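Local coordinates for protein peptidoglycan glycosyltransferase (Eggerthella lenta, PDB 4MNR) that belongs to the penicillin-binding proteins, with an N-terminal dimerisation-family region joined to a larger domain of the beta-lactamase clan, at residues V36-S41 / D57-V62; V63-P68 / P149-A154. All coordinates share one frame; numbering follows the deposited sequence.

In the fold
Contacts 1 and 2 lie about 8 Å apart, centre to centre, and share the short helix 60-63: contact 1 packs the turn leading into it, and contact 2 packs its last residue and the chain that follows. Contact 1 is partly buried and purely aliphatic, and stays within the N-terminal dimerisation-family region. Contact 2 is more buried; it reaches across to the loop after strand 142-148, in the transpeptidase-family sequence, and combines methyl packing with two tyrosines and a bridging water. The two are tied directly, since Ser60 OG of contact 1 hydrogen-bonds Tyr151 O of contact 2 at 2.6 Å. Val63 adds a second tie by packing on Leu38 and Ala39.

Contact 1. Residues V36-S41 / D57-V62; sequences VVLARS and DLASHV
Leu58 lays its CD2 methyl over two neighbouring methyls of 36-41, touching Val36 CG1 at 3.9 Å and Leu38 CD2 at the same 3.9 Å. The leucine meets both partners at roughly a right angle, and the contact is made by branch ends. Its CG lies anti to the backbone N (chi1 -169°), which carries the isobutyl group out from the turn toward 36-38. Leu38 divides its two methyls: CD2 meets Leu58, while CD1 rests more loosely against Ala59 CB at 4.4 Å. No hydrogen bond crosses between the segments, and the 147 Å² buried here is held by apolar packing.

The backbones present these groups in distinct ways. Leu58 and Ala59 are the central residues of a type II beta turn from Asp57 to Ser60, and Ala59 is also the N-cap of helix 60-63. Leu38 stands where the chain turns a corner, in a classic beta bulge in which Leu38 and Ala39 both face Ile30. Helix 115-125 borders the cluster: Ser115 touches Val36, Gln118 and Gln119 touch Leu58, and Gln122 OE1 accepts a hydrogen bond from Ala59 N, so the turn is held between this helix and strand 37-43.

Contact 2. Residues V63-P68 / P149-A154; sequences VGYSSP and PTYNAA
Tyr151 directs its hydroxyl at the edge of the Tyr65 ring, where OH lies near the ring plane and 4.5 Å from Tyr65 CD1. This meeting joins a segment of the N-terminal dimerisation-family sequence to one of the penicillin-binding transpeptidase family, the latter in the loop between strand 142-148 and helix 156-165. The two aromatic planes are inclined at about 60°, and the rings do not stack on each other; each finds its aromatic partner outside the pair. Tyr65 meets Phe156, with planes only about 5° apart, and Tyr151 packs edge-to-face with His61. The approach of the two tyrosines is therefore a loose one, set within a wider aromatic group.

Beside it, the aliphatic part of the contact is closer. Val63 turns CG1 into the space between its own backbone N and carbonyl carbon (chi1 62°), and this branch meets Ala153 CB at 4.1 Å. Ala153 stands at the start of a short 3-10 segment, and its backbone is also hydrogen-bonded to that of Gly56, which ties the loop to the residues just ahead of helix 60-63.

Between the two side-chain pairs the backbones come together through solvent rather than directly. Gly64, the first residue to leave helical geometry after helix 60-63, has a positive phi where the chain swings toward strand 66-67. A single water donates hydrogen bonds to both segments, reaching Gly64 O at 2.7 Å and Ala153 O at 2.8 Å.

Contact 1. Residues V36-S41 / D57-V62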
loop_
_atom_site.group_PDB
_atom_site.type_symbol
_atom_site.label_atom_id
_atom_site.label_comp_id
_atom_site.label_asym_id
_atom_site.label_seq_id
_atom_site.Cartn_x
_atom_site.Cartn_y
_atom_site.Cartn_z
ATOM N N VAL A 36 -13.041 -9.253 -17.480
ATOM C CA VAL A 36 -12.896 -8.059 -18.315
ATOM C C VAL A 36 -11.533 -8.094 -19.011
ATOM O O VAL A 36 -10.484 -8.114 -18.357
ATOM C CB VAL A 36 -13.044 -6.751 -17.510
ATOM C CG1 VAL A 36 -12.776 -5.545 -18.402
ATOM C CG2 VAL A 36 -14.442 -6.665 -16.907
ATOM N N VAL A 37 -11.563 -8.128 -20.339
ATOM C CA VAL A 37 -10.344 -8.181 -21.138
ATOM C C VAL A 37 -9.623 -6.833 -21.112
ATOM O O VAL A 37 -10.210 -5.796 -21.461
ATOM C CB VAL A 37 -10.667 -8.581 -22.590
ATOM C CG1 VAL A 37 -9.434 -8.461 -23.473
ATOM C CG2 VAL A 37 -11.243 -10.007 -22.631
ATOM N N LEU A 38 -8.355 -6.852 -20.705
ATOM C CA LEU A 38 -7.545 -5.639 -20.638
ATOM C C LEU A 38 -6.629 -5.510 -21.848
ATOM O O LEU A 38 -6.244 -4.405 -22.225
ATOM C CB LEU A 38 -6.696 -5.638 -19.364
ATOM C CG LEU A 38 -7.493 -5.816 -18.076
ATOM C CD1 LEU A 38 -6.545 -5.883 -16.882
ATOM C CD2 LEU A 38 -8.468 -4.667 -17.936
ATOM N N ALA A 39 -6.273 -6.640 -22.454
ATOM C CA ALA A 39 -5.418 -6.626 -23.641
ATOM C C ALA A 39 -5.663 -7.883 -24.451
ATOM O O ALA A 39 -5.828 -8.960 -23.897
ATOM C CB ALA A 39 -3.950 -6.539 -23.254
ATOM N N ARG A 40 -5.693 -7.744 -25.768
ATOM C CA ARG A 40 -5.855 -8.892 -26.642
ATOM C C ARG A 40 -5.203 -8.552 -27.969
ATOM O O ARG A 40 -4.901 -7.388 -28.234
ATOM C CB ARG A 40 -7.340 -9.221 -26.845
ATOM C CG ARG A 40 -8.131 -8.092 -27.488
ATOM C CD ARG A 40 -9.572 -8.499 -27.738
ATOM N NE ARG A 40 -10.396 -7.344 -28.073
ATOM C CZ ARG A 40 -11.538 -7.046 -27.464
ATOM N NH1 ARG A 40 -12.226 -5.971 -27.830
ATOM N NH2 ARG A 40 -11.994 -7.829 -26.497
ATOM N N SER A 41 -4.964 -9.565 -28.794
ATOM C CA SER A 41 -4.441 -9.334 -30.130
ATOM C C SER A 41 -5.492 -9.733 -31.148
ATOM O O SER A 41 -6.164 -10.754 -30.994
ATOM C CB SER A 41 -3.151 -10.120 -30.354
ATOM O OG SER A 41 -2.121 -9.604 -29.529
ATOM N N ASP A 57 -9.109 3.140 -19.235
ATOM C CA ASP A 57 -8.040 3.311 -18.248
ATOM C C ASP A 57 -8.068 2.309 -17.092
ATOM O O ASP A 57 -7.421 2.523 -16.066
ATOM C CB ASP A 57 -7.995 4.753 -17.718
ATOM C CG ASP A 57 -9.202 5.118 -16.871
ATOM O OD1 ASP A 57 -10.057 4.247 -16.588
ATOM O OD2 ASP A 57 -9.282 6.299 -16.469
ATOM N N LEU A 58 -8.787 1.201 -17.268
ATOM C CA LEU A 58 -8.897 0.197 -16.208
ATOM C C LEU A 58 -7.563 -0.513 -15.987
ATOM O O LEU A 58 -7.053 -1.172 -16.899
ATOM C CB LEU A 58 -10.003 -0.818 -16.557
ATOM C CG LEU A 58 -10.403 -1.758 -15.413
ATOM C CD1 LEU A 58 -11.144 -1.007 -14.291
ATOM C CD2 LEU A 58 -11.258 -2.890 -15.944
ATOM N N ALA A 59 -6.983 -0.323 -14.797
ATOM C CA ALA A 59 -5.708 -0.933 -14.427
ATOM C C ALA A 59 -4.566 -0.683 -15.424
ATOM O O ALA A 59 -3.734 -1.553 -15.635
ATOM C CB ALA A 59 -5.895 -2.449 -14.199
ATOM N N SER A 60 -4.517 0.509 -16.008
ATOM C CA SER A 60 -3.519 0.788 -17.038
ATOM C C SER A 60 -2.080 0.499 -16.630
ATOM O O SER A 60 -1.325 -0.097 -17.399
ATOM C CB SER A 60 -3.628 2.232 -17.519
ATOM O OG SER A 60 -4.847 2.405 -18.199
ATOM N N HIS A 61 -1.682 0.942 -15.445
ATOM C CA HIS A 61 -0.290 0.759 -15.037
ATOM C C HIS A 61 0.041 -0.703 -14.841
ATOM O O HIS A 61 1.158 -1.134 -15.114
ATOM C CB HIS A 61 -0.001 1.528 -13.756
ATOM C CG HIS A 61 -0.181 3.000 -13.905
ATOM N ND1 HIS A 61 -1.405 3.614 -13.763
ATOM C CD2 HIS A 61 0.703 3.979 -14.214
ATOM C CE1 HIS A 61 -1.266 4.912 -13.971
ATOM N NE2 HIS A 61 0.001 5.160 -14.242
ATOM N N VAL A 62 -0.933 -1.461 -14.345
ATOM C CA VAL A 62 -0.752 -2.890 -14.119
ATOM C C VAL A 62 -0.638 -3.667 -15.437
ATOM O O VAL A 62 0.288 -4.472 -15.612
ATOM C CB VAL A 62 -1.897 -3.473 -13.271
ATOM C CG1 VAL A 62 -1.888 -4.995 -13.323
ATOM C CG2 VAL A 62 -1.780 -3.006 -11.821
#

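Contact 2. Residues V63-P68 / P149-A154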
loop_
_atom_site.group_PDB
_atom_site.type_symbol
_atom_site.label_atom_id
_atom_site.label_comp_id
_atom_site.label_asym_id
_atom_site.label_seq_id
_atom_site.Cartn_x
_atom_site.Cartn_y
_atom_site.Cartn_z
ATOM N N VAL A 63 -1.551 -3.404 -16.371
ATOM C CA VAL A 63 -1.562 -4.139 -17.633
ATOM C C VAL A 63 -0.292 -3.856 -18.438
ATOM O O VAL A 63 0.342 -4.772 -18.970
ATOM C CB VAL A 63 -2.862 -3.891 -18.470
ATOM C CG1 VAL A 63 -3.014 -2.441 -18.871
ATOM C CG2 VAL A 63 -2.880 -4.777 -19.728
ATOM N N GLY A 64 0.119 -2.594 -18.463
ATOM C CA GLY A 64 1.296 -2.201 -19.204
ATOM C C GLY A 64 1.027 -2.189 -20.695
ATOM O O GLY A 64 -0.119 -2.223 -21.143
ATOM N N TYR A 65 2.093 -2.139 -21.474
ATOM C CA TYR A 65 1.949 -2.121 -22.920
ATOM C C TYR A 65 2.964 -3.050 -23.539
ATOM O O TYR A 65 3.979 -3.374 -22.920
ATOM C CB TYR A 65 2.131 -0.698 -23.463
ATOM C CG TYR A 65 3.329 0.028 -22.900
ATOM C CD1 TYR A 65 3.187 0.893 -21.822
ATOM C CD2 TYR A 65 4.601 -0.157 -23.433
ATOM C CE1 TYR A 65 4.270 1.562 -21.294
ATOM C CE2 TYR A 65 5.700 0.503 -22.905
ATOM C CZ TYR A 65 5.522 1.361 -21.831
ATOM O OH TYR A 65 6.588 2.033 -21.286
ATOM N N SER A 66 2.675 -3.487 -24.760
ATOM C CA SER A 66 3.611 -4.265 -25.553
ATOM C C SER A 66 3.693 -3.607 -26.916
ATOM O O SER A 66 2.678 -3.450 -27.599
ATOM C CB SER A 66 3.150 -5.717 -25.686
ATOM O OG SER A 66 3.999 -6.447 -26.557
ATOM N N SER A 67 4.900 -3.203 -27.296
ATOM C CA SER A 67 5.096 -2.464 -28.530
ATOM C C SER A 67 6.453 -2.767 -29.143
ATOM O O SER A 67 7.456 -2.817 -28.430
ATOM C CB SER A 67 4.986 -0.962 -28.255
ATOM O OG SER A 67 5.392 -0.201 -29.383
ATOM N N PRO A 68 6.489 -2.954 -30.473
ATOM C CA PRO A 68 7.758 -3.189 -31.166
ATOM C C PRO A 68 8.598 -1.914 -31.219
ATOM O O PRO A 68 9.786 -1.972 -31.529
ATOM C CB PRO A 68 7.311 -3.595 -32.573
ATOM C CG PRO A 68 6.003 -2.914 -32.754
ATOM C CD PRO A 68 5.345 -2.942 -31.403
ATOM N N PRO A 149 -1.984 10.297 -11.489
ATOM C CA PRO A 149 -2.798 10.343 -12.705
ATOM C C PRO A 149 -2.637 9.110 -13.570
ATOM O O PRO A 149 -1.662 8.359 -13.454
ATOM C CB PRO A 149 -2.253 11.568 -13.452
ATOM C CG PRO A 149 -1.545 12.365 -12.435
ATOM C CD PRO A 149 -0.980 11.369 -11.468
ATOM N N THR A 150 -3.623 8.893 -14.422
ATOM C CA THR A 150 -3.612 7.710 -15.250
ATOM C C THR A 150 -3.901 8.067 -16.701
ATOM O O THR A 150 -3.905 9.249 -17.081
ATOM C CB THR A 150 -4.585 6.639 -14.688
ATOM O OG1 THR A 150 -4.365 5.390 -15.355
ATOM C CG2 THR A 150 -6.035 7.087 -14.852
ATOM N N TYR A 151 -4.104 7.037 -17.516
ATOM C CA TYR A 151 -4.235 7.192 -18.954
ATOM C C TYR A 151 -4.948 5.979 -19.523
ATOM O O TYR A 151 -5.029 4.926 -18.876
ATOM C CB TYR A 151 -2.851 7.320 -19.610
ATOM C CG TYR A 151 -1.946 6.113 -19.383
ATOM C CD1 TYR A 151 -1.294 5.928 -18.178
ATOM C CD2 TYR A 151 -1.740 5.178 -20.388
ATOM C CE1 TYR A 151 -0.474 4.843 -17.962
ATOM C CE2 TYR A 151 -0.922 4.081 -20.183
ATOM C CZ TYR A 151 -0.290 3.922 -18.973
ATOM O OH TYR A 151 0.529 2.837 -18.768
ATOM N N ASN A 152 -5.483 6.123 -20.728
ATOM C CA ASN A 152 -6.033 4.965 -21.428
ATOM C C ASN A 152 -4.893 4.094 -21.919
ATOM O O ASN A 152 -4.005 4.582 -22.627
ATOM C CB ASN A 152 -6.864 5.412 -22.625
ATOM C CG ASN A 152 -8.103 6.154 -22.219
ATOM O OD1 ASN A 152 -8.688 5.883 -21.168
ATOM N ND2 ASN A 152 -8.516 7.104 -23.047
ATOM N N ALA A 153 -4.936 2.814 -21.565
ATOM C CA ALA A 153 -3.896 1.857 -21.943
ATOM C C ALA A 153 -3.613 1.868 -23.434
ATOM O O ALA A 153 -2.457 1.742 -23.842
ATOM C CB ALA A 153 -4.261 0.441 -21.474
ATOM N N ALA A 154 -4.659 2.042 -24.242
ATOM C CA ALA A 154 -4.513 2.038 -25.692
ATOM C C ALA A 154 -3.599 3.161 -26.167
ATOM O O ALA A 154 -2.938 3.036 -27.199
ATOM C CB ALA A 154 -5.880 2.142 -26.375
HETATM O O HOH W 1 -0.912 0.087 -22.270
#